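Local coordinates for iron aquisition yersiniabactin synthesis enzyme, YbtT (Escherichia coli, PDB 6BA9), which is a low-specificity type II thioesterase that maintains production of the metallophore yersiniabactin, probably by hydrolysing acyl thioesters on the assembly line, at residues Q65-L70 / A93-E98; V18-A23 / S44-P49. The protein carries 1 engineered substitution. All coordinates share one frame; numbering follows the deposited sequence.

Interaction 1 of 2, residues Q65-L70 / A93-E98; sequences QLAALL and AQVAFE
Val-95 points from helix 91-105 toward helix 63-77, and its two methyls meet different partners there. CG1 is anti to the backbone N (chi1 178°); CG2 is anti to the carbonyl carbon, beside that nitrogen. CG2 turns to Leu-66 and lies 4.1 Å from Leu-66 CD1, with Leu-66 CB almost as near. These two side chains cross at a slant, branch against branch. CG1 sits against the helix backbone, 4.0 Å from Ala-67 N. The same methyl also has a looser contact with Leu-70, whose CD2 is 4.4 Å from Val-95 CG1. Leu-66 and Leu-70 are one helical turn apart, and each touches one of the two Val-95 methyls.

Ala-67 makes the tightest approach. Its CB lies 3.5 Å from Glu-98 CB and 3.9 Å from Val-95 O. A single methyl at this position lets the backbones come near: the CA atoms of Ala-67 and Val-95 are 5.3 Å apart, and the axes approach to 8.3 Å. The signed crossing angle is -54°, consistent with ridges-into-grooves packing of i±4 ridges. Both helices flank the central sheet of an alpha/beta-hydrolase fold. Helix 91-105 follows the nucleophile elbow, where this construct carries an engineered alanine in place of serine.

Glu-98 uses only its aliphatic base here. Its CB points toward Ala-67, but the chain bends at chi2 (-70°) and the carboxylate leads away. OE1 forms a salt bridge with Arg-101, and OE2 is hydrogen-bonded to the hydroxyls of Tyr-175 and Tyr-177. The buried acid is thus satisfied beyond the interface, which would be expected to stabilise its charged form. Ala-67 and Leu-70 also touch Thr-99, one turn after Val-95, while Ile-63 packs on Val-95 and Glu-98.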
loop_
_atom_site.group_PDB
_atom_site.type_symbol
_atom_site.label_atom_id
_atom_site.label_comp_id
_atom_site.label_asym_id
_atom_site.label_seq_id
_atom_site.Cartn_x
_atom_site.Cartn_y
_atom_site.Cartn_z
ATOM N N GLN A 65 -4.263 8.188 10.544
ATOM C CA GLN A 65 -3.099 8.913 11.078
ATOM C C GLN A 65 -1.899 8.785 10.139
ATOM O O GLN A 65 -1.194 9.763 9.863
ATOM C CB GLN A 65 -2.712 8.402 12.462
ATOM C CG GLN A 65 -3.599 8.841 13.580
ATOM C CD GLN A 65 -3.206 8.195 14.892
ATOM O OE1 GLN A 65 -2.108 7.625 15.020
ATOM N NE2 GLN A 65 -4.100 8.269 15.878
ATOM N N LEU A 66 -1.633 7.574 9.654
ATOM C CA LEU A 66 -0.561 7.388 8.682
ATOM C C LEU A 66 -0.790 8.235 7.434
ATOM O O LEU A 66 0.147 8.857 6.908
ATOM C CB LEU A 66 -0.464 5.909 8.306
ATOM C CG LEU A 66 0.112 4.992 9.387
ATOM C CD1 LEU A 66 -0.193 3.528 9.057
ATOM C CD2 LEU A 66 1.611 5.192 9.523
ATOM N N ALA A 67 -2.034 8.262 6.946
ATOM C CA ALA A 67 -2.378 9.025 5.748
ATOM C C ALA A 67 -2.202 10.519 5.962
ATOM O O ALA A 67 -1.788 11.236 5.045
ATOM C CB ALA A 67 -3.827 8.732 5.375
ATOM N N ALA A 68 -2.534 11.010 7.153
ATOM C CA ALA A 68 -2.338 12.428 7.429
ATOM C C ALA A 68 -0.862 12.792 7.394
ATOM O O ALA A 68 -0.479 13.821 6.828
ATOM C CB ALA A 68 -2.933 12.781 8.790
ATOM N N LEU A 69 -0.012 11.972 7.995
ATOM C CA LEU A 69 1.424 12.226 7.942
ATOM C C LEU A 69 1.919 12.222 6.502
ATOM O O LEU A 69 2.683 13.097 6.084
ATOM C CB LEU A 69 2.175 11.186 8.771
ATOM C CG LEU A 69 2.023 11.243 10.285
ATOM C CD1 LEU A 69 2.711 10.027 10.877
ATOM C CD2 LEU A 69 2.638 12.528 10.870
ATOM N N LEU A 70 1.495 11.241 5.722
ATOM C CA LEU A 70 1.963 11.129 4.350
ATOM C C LEU A 70 1.446 12.272 3.491
ATOM O O LEU A 70 2.202 12.843 2.707
ATOM C CB LEU A 70 1.592 9.762 3.773
ATOM C CG LEU A 70 2.055 9.527 2.331
ATOM C CD1 LEU A 70 3.585 9.608 2.186
ATOM C CD2 LEU A 70 1.544 8.166 1.829
ATOM N N ALA A 93 -2.794 -0.050 0.468
ATOM C CA ALA A 93 -3.865 0.511 -0.355
ATOM C C ALA A 93 -4.794 1.391 0.471
ATOM O O ALA A 93 -5.294 2.405 -0.021
ATOM C CB ALA A 93 -4.659 -0.608 -1.028
ATOM N N GLN A 94 -5.040 1.018 1.724
ATOM C CA GLN A 94 -5.894 1.814 2.593
ATOM C C GLN A 94 -5.249 3.158 2.873
ATOM O O GLN A 94 -5.906 4.198 2.821
ATOM C CB GLN A 94 -6.163 1.075 3.901
ATOM C CG GLN A 94 -6.810 -0.299 3.752
ATOM C CD GLN A 94 -6.711 -1.131 4.996
ATOM O OE1 GLN A 94 -5.771 -0.984 5.784
ATOM N NE2 GLN A 94 -7.657 -2.031 5.184
ATOM N N VAL A 95 -3.946 3.152 3.165
ATOM C CA VAL A 95 -3.232 4.402 3.399
ATOM C C VAL A 95 -3.191 5.249 2.135
ATOM O O VAL A 95 -3.405 6.466 2.188
ATOM C CB VAL A 95 -1.825 4.155 3.970
ATOM C CG1 VAL A 95 -1.106 5.484 4.159
ATOM C CG2 VAL A 95 -1.899 3.415 5.306
ATOM N N ALA A 96 -2.923 4.631 0.985
ATOM C CA ALA A 96 -2.869 5.366 -0.274
ATOM C C ALA A 96 -4.212 6.011 -0.576
ATOM O O ALA A 96 -4.261 7.175 -0.985
ATOM C CB ALA A 96 -2.468 4.425 -1.412
ATOM N N PHE A 97 -5.304 5.275 -0.374
ATOM C CA PHE A 97 -6.642 5.821 -0.570
ATOM C C PHE A 97 -6.896 7.020 0.336
ATOM O O PHE A 97 -7.329 8.088 -0.131
ATOM C CB PHE A 97 -7.663 4.714 -0.302
ATOM C CG PHE A 97 -9.090 5.185 -0.276
ATOM C CD1 PHE A 97 -9.692 5.680 -1.413
ATOM C CD2 PHE A 97 -9.824 5.107 0.876
ATOM C CE1 PHE A 97 -11.033 6.085 -1.381
ATOM C CE2 PHE A 97 -11.151 5.508 0.911
ATOM C CZ PHE A 97 -11.744 5.998 -0.215
ATOM N N GLU A 98 -6.629 6.874 1.641
ATOM C CA GLU A 98 -6.894 7.971 2.573
ATOM C C GLU A 98 -5.970 9.160 2.325
ATOM O O GLU A 98 -6.383 10.316 2.493
ATOM C CB GLU A 98 -6.823 7.464 4.021
ATOM C CG GLU A 98 -7.933 6.493 4.424
ATOM C CD GLU A 98 -9.292 7.138 4.545
ATOM O OE1 GLU A 98 -9.370 8.389 4.637
ATOM O OE2 GLU A 98 -10.285 6.380 4.527
#

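Interaction 2 of 2, residues V18-A23 / S44-P49; sequences VMCPFA and SLVTWP
Met-19 and Leu-45 face each other in neighbouring parallel strands, 16-20 and 42-46, of the central alpha/beta-hydrolase sheet. The strands belong to a beta-alpha-beta unit with helix 31-34. Met-19 uses both its backbone polar groups on this neighbour. Its N donates to Ser-44 O at 2.9 Å, with an N-H...O angle of 167°. Its O accepts from Val-46 N, also at 2.9 Å and nearly as straight. Val-18 and Cys-20 have backbone bonds to strand 84-89 on the other side, and Leu-45 bonds to Ile-4.

Side chains fill in around these bonds. Val-18 CG1 meets Val-46 CG2 at 3.5 Å on one face. On the other face Leu-45 CD1 leans over the bonded carbonyl, 3.6 Å from Met-19 O, and also touches Met-19 CG. Ser-44 OG is hydrogen-bonded to His-16 NE2, and Thr-47 OG1 to Met-2 O.

Beyond the strands, Pro-21 has no N-H to offer. Its ring carbon CD packs 3.2 Å from Val-46 O. Trp-48 is less well served: NE1 is buried without a hydrogen-bond partner in the model. Phe-22 O lies near the plane of the indole at its edge, 3.6 Å from NE1. Cys-20 approaches the indole obliquely, with CB 3.8 Å from Trp-48 CH2. Pro-21 lies over one face in a CH-pi contact, its CG 3.9 Å from the centroid of the five-membered ring and 24° off the normal.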
loop_
_atom_site.group_PDB
_atom_site.type_symbol
_atom_site.label_atom_id
_atom_site.label_comp_id
_atom_site.label_asym_id
_atom_site.label_seq_id
_atom_site.Cartn_x
_atom_site.Cartn_y
_atom_site.Cartn_z
ATOM N N VAL A 18 4.584 6.913 -5.661
ATOM C CA VAL A 18 4.811 6.717 -4.231
ATOM C C VAL A 18 4.054 5.469 -3.796
ATOM O O VAL A 18 2.824 5.395 -3.943
ATOM C CB VAL A 18 4.350 7.949 -3.442
ATOM C CG1 VAL A 18 4.463 7.722 -1.926
ATOM C CG2 VAL A 18 5.165 9.167 -3.837
ATOM N N MET A 19 4.787 4.484 -3.281
ATOM C CA MET A 19 4.233 3.187 -2.935
ATOM C C MET A 19 4.107 3.022 -1.431
ATOM O O MET A 19 5.107 3.124 -0.709
ATOM C CB MET A 19 5.126 2.068 -3.474
ATOM C CG MET A 19 4.670 0.674 -3.095
ATOM S SD MET A 19 3.164 0.207 -3.945
ATOM C CE MET A 19 2.930 -1.422 -3.271
ATOM N N CYS A 20 2.916 2.646 -0.969
ATOM C CA CYS A 20 2.630 2.322 0.424
ATOM C C CYS A 20 2.698 0.810 0.623
ATOM O O CYS A 20 2.025 0.055 -0.108
ATOM C CB CYS A 20 1.232 2.822 0.786
ATOM S SG CYS A 20 1.103 4.625 0.744
ATOM N N PRO A 21 3.475 0.323 1.585
ATOM C CA PRO A 21 3.680 -1.120 1.728
ATOM C C PRO A 21 2.550 -1.812 2.491
ATOM O O PRO A 21 1.668 -1.193 3.095
ATOM C CB PRO A 21 4.994 -1.182 2.504
ATOM C CG PRO A 21 4.949 0.009 3.376
ATOM C CD PRO A 21 4.345 1.086 2.493
ATOM N N PHE A 22 2.593 -3.143 2.452
ATOM C CA PHE A 22 1.690 -3.991 3.209
ATOM C C PHE A 22 2.075 -4.006 4.698
ATOM O O PHE A 22 3.131 -3.503 5.114
ATOM C CB PHE A 22 1.697 -5.406 2.615
ATOM C CG PHE A 22 3.080 -5.941 2.340
ATOM C CD1 PHE A 22 3.617 -5.886 1.066
ATOM C CD2 PHE A 22 3.849 -6.467 3.370
ATOM C CE1 PHE A 22 4.908 -6.369 0.811
ATOM C CE2 PHE A 22 5.137 -6.949 3.118
ATOM C CZ PHE A 22 5.653 -6.894 1.847
ATOM N N ALA A 23 1.187 -4.571 5.507
ATOM C CA ALA A 23 1.432 -4.680 6.945
ATOM C C ALA A 23 2.662 -5.541 7.187
ATOM O O ALA A 23 2.834 -6.598 6.571
ATOM C CB ALA A 23 0.225 -5.310 7.637
ATOM N N SER A 44 9.282 6.137 -5.031
ATOM C CA SER A 44 9.612 6.199 -3.615
ATOM C C SER A 44 8.745 5.218 -2.849
ATOM O O SER A 44 7.617 4.915 -3.257
ATOM C CB SER A 44 9.422 7.597 -3.068
ATOM O OG SER A 44 10.244 8.548 -3.752
ATOM N N LEU A 45 9.284 4.735 -1.728
ATOM C CA LEU A 45 8.609 3.809 -0.832
ATOM C C LEU A 45 8.338 4.519 0.490
ATOM O O LEU A 45 9.216 5.209 1.032
ATOM C CB LEU A 45 9.496 2.578 -0.570
ATOM C CG LEU A 45 8.905 1.491 0.326
ATOM C CD1 LEU A 45 7.754 0.772 -0.341
ATOM C CD2 LEU A 45 10.011 0.499 0.725
ATOM N N VAL A 46 7.134 4.340 1.009
ATOM C CA VAL A 46 6.727 4.923 2.288
ATOM C C VAL A 46 7.143 3.980 3.415
ATOM O O VAL A 46 6.886 2.774 3.349
ATOM C CB VAL A 46 5.211 5.164 2.313
ATOM C CG1 VAL A 46 4.788 5.801 3.628
ATOM C CG2 VAL A 46 4.789 6.047 1.158
ATOM N N THR A 47 7.775 4.529 4.451
ATOM C CA THR A 47 8.154 3.780 5.649
ATOM C C THR A 47 7.123 4.011 6.743
ATOM O O THR A 47 6.847 5.163 7.093
ATOM C CB THR A 47 9.494 4.291 6.176
ATOM O OG1 THR A 47 10.471 4.305 5.135
ATOM C CG2 THR A 47 9.984 3.446 7.325
ATOM N N TRP A 48 6.581 2.938 7.299
ATOM C CA TRP A 48 5.732 3.071 8.473
ATOM C C TRP A 48 6.592 3.373 9.706
ATOM O O TRP A 48 7.632 2.730 9.915
ATOM C CB TRP A 48 4.947 1.791 8.723
ATOM C CG TRP A 48 4.005 1.301 7.633
ATOM C CD1 TRP A 48 3.689 0.001 7.400
ATOM C CD2 TRP A 48 3.245 2.080 6.678
ATOM N NE1 TRP A 48 2.780 -0.098 6.371
ATOM C CE2 TRP A 48 2.501 1.153 5.903
ATOM C CE3 TRP A 48 3.124 3.442 6.391
ATOM C CZ2 TRP A 48 1.656 1.540 4.875
ATOM C CZ3 TRP A 48 2.273 3.825 5.356
ATOM C CH2 TRP A 48 1.551 2.863 4.614
ATOM N N PRO A 49 6.219 4.352 10.524
ATOM C CA PRO A 49 6.970 4.604 11.757
ATOM C C PRO A 49 7.214 3.323 12.550
ATOM O O PRO A 49 6.386 2.397 12.586
ATOM C CB PRO A 49 6.074 5.598 12.504
ATOM C CG PRO A 49 5.403 6.368 11.398
ATOM C CD PRO A 49 5.157 5.351 10.315
#

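Overall arrangement
Interactions 1 and 2 touch directly, with their centres 10 Å apart. Both helices of interaction 1 reach the segments of interaction 2. Leu-66 CD2 rests 3.6 Å from Pro-49 CD, and Leu-70 CD2 is 3.7 Å from Cys-20 SG. Trp-48 reaches the other helix as well: its CH2 is 3.6 Å from Val-95 CG2. Leu-66, Leu-70 and Val-95 therefore serve both contacts in one apolar core. The loop after strand 16-20 commonly helps form the oxyanion hole in alpha/beta hydrolases, so the shared packing probably lies close to two elements that border the active site in this fold, that loop and the start of helix 91-105.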